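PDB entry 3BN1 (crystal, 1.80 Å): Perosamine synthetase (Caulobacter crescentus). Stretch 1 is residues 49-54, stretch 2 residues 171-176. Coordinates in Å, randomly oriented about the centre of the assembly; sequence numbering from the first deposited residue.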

# COMPACT_ATOMS: atom_id res chain seq x y z
N ASP A 49 -2.99 20.85 -10.08
CA ASP A 49 -3.57 22.14 -10.41
C ASP A 49 -4.41 22.65 -9.24
O ASP A 49 -4.37 23.82 -8.89
CB ASP A 49 -4.54 22.06 -11.63
CG ASP A 49 -3.89 21.52 -12.89
OD1 ASP A 49 -2.64 21.61 -13.04
OD2 ASP A 49 -4.66 21.03 -13.74
N TYR A 50 -5.19 21.79 -8.61
CA TYR A 50 -6.01 22.29 -7.51
C TYR A 50 -5.15 22.83 -6.41
O TYR A 50 -5.44 23.87 -5.83
CB TYR A 50 -6.92 21.20 -7.04
CG TYR A 50 -7.82 21.65 -5.93
CD1 TYR A 50 -8.84 22.56 -6.15
CD2 TYR A 50 -7.60 21.20 -4.63
CE1 TYR A 50 -9.70 22.95 -5.09
CE2 TYR A 50 -8.45 21.56 -3.58
CZ TYR A 50 -9.48 22.45 -3.82
OH TYR A 50 -10.29 22.85 -2.77
N CYS A 51 -4.03 22.16 -6.16
CA CYS A 51 -3.08 22.65 -5.18
C CYS A 51 -2.14 23.74 -5.67
O CYS A 51 -1.37 24.31 -4.88
CB CYS A 51 -2.21 21.50 -4.66
SG CYS A 51 -3.28 20.40 -3.67
N GLY A 52 -2.14 23.97 -6.97
CA GLY A 52 -1.27 25.00 -7.52
C GLY A 52 0.20 24.58 -7.52
O GLY A 52 1.10 25.42 -7.46
N VAL A 53 0.49 23.31 -7.74
CA VAL A 53 1.91 22.94 -7.74
C VAL A 53 2.18 22.21 -9.03
O VAL A 53 1.24 21.86 -9.75
CB VAL A 53 2.24 21.94 -6.60
CG1 VAL A 53 2.08 22.55 -5.25
CG2 VAL A 53 1.40 20.69 -6.74
N LYS A 54 3.46 21.95 -9.31
CA LYS A 54 3.80 21.23 -10.53
C LYS A 54 3.51 19.74 -10.53
O LYS A 54 3.01 19.20 -11.53
CB LYS A 54 5.22 21.54 -11.01
CG LYS A 54 5.53 23.05 -10.85
CD LYS A 54 6.87 23.51 -11.30
CE LYS A 54 7.67 22.47 -12.05
NZ LYS A 54 9.08 22.46 -11.52
N LYS A 171 -2.15 30.57 -0.57
CA LYS A 171 -1.63 29.30 -1.09
C LYS A 171 -2.45 28.15 -0.55
O LYS A 171 -2.88 28.20 0.59
CB LYS A 171 -0.20 29.16 -0.59
CG LYS A 171 0.74 30.29 -1.16
CD LYS A 171 2.17 29.91 -0.77
CE LYS A 171 3.07 29.87 -2.00
NZ LYS A 171 3.46 28.46 -2.28
N LYS A 172 -2.62 27.12 -1.35
CA LYS A 172 -3.37 25.94 -0.96
C LYS A 172 -2.48 25.04 -0.10
O LYS A 172 -1.25 25.10 -0.23
CB LYS A 172 -3.72 25.20 -2.24
CG LYS A 172 -5.04 25.71 -2.83
CD LYS A 172 -6.25 24.90 -2.39
CE LYS A 172 -7.50 25.61 -2.93
NZ LYS A 172 -7.54 25.46 -4.43
N SER A 173 -3.09 24.23 0.78
CA SER A 173 -2.32 23.20 1.53
C SER A 173 -1.64 22.39 0.39
O SER A 173 -2.17 22.26 -0.72
CB SER A 173 -3.29 22.22 2.23
OG SER A 173 -4.31 21.86 1.30
N GLY A 174 -0.45 21.88 0.65
CA GLY A 174 0.27 21.09 -0.32
C GLY A 174 1.31 21.87 -1.10
O GLY A 174 2.23 21.25 -1.63
N SER A 175 1.20 23.20 -1.13
CA SER A 175 2.15 24.01 -1.92
C SER A 175 3.17 24.69 -1.05
O SER A 175 3.98 25.47 -1.59
CB SER A 175 1.43 25.17 -2.67
OG SER A 175 0.68 25.97 -1.77
N LEU A 176 3.03 24.49 0.28
CA LEU A 176 3.83 25.23 1.25
C LEU A 176 5.21 24.70 1.62
O LEU A 176 6.14 25.48 1.76
CB LEU A 176 3.05 25.46 2.56
CG LEU A 176 1.71 26.13 2.33
CD1 LEU A 176 0.69 25.54 3.26
CD2 LEU A 176 1.82 27.67 2.47
O HOH W 1 -1.10 27.31 -4.02

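Stretch 1 carries the last turn of a helix and the loop that follows it, and stretch 2 leaves a strand through a type II β turn running from Lys172 to Ser175. The helix ends in a Schellman motif at Gly52, whose positive phi (73°) favours glycine; a weak bond from Gly52 N to Asp49 O (2.9 Å) belongs to this last turn. In the β turn, Ser175 N donates to Lys172 O (3.2 Å), and Ser175 OG reinforces the closure with a 2.6 Å hydrogen bond to the same Lys172 O. The CA atoms of Cys51 and Lys172 lie 5.4 Å apart, and those of Val53 and Ser175 5.9 Å apart.

Lys172 dominates the contact. Its CA-to-CB bond points toward stretch 1, and its chain reaches back along the helix end so that Lys172 NZ donates to Tyr50 O (3.0 Å), a carbonyl left available near the helix terminus. The same ammonium lies over one face of the Tyr50 ring, with Lys172 NZ 3.6 Å from the ring centroid and 21° off the normal, a cation-π arrangement; the adjoining Lys172 CE adds a CH-π contact at 4.2 Å from that centroid. A long, flexible, charged side chain thus serves both carbonyl and aromatic face.

A water also bridges the stretches: it donates to Cys51 O (3.1 Å) and Ser175 OG (3.2 Å) and accepts from Lys172 N (3.1 Å).

Packing completes the interface, which buries 282 Å² in all. Cys51 SG lies 3.7 Å from Ser173 O, and an ideal CB on Gly174 would sit only 3.5 Å from Cys51 SG and crowd the preceding carbonyl, so glycine fits both turn and contact. The CA-to-CB bond of buried Val53 points toward stretch 2, and Val53 CG1 lies 3.6 Å from Ser175 CA and 3.8 Å from Gly174 O, a compact apolar branch suited to a buried site against the turn.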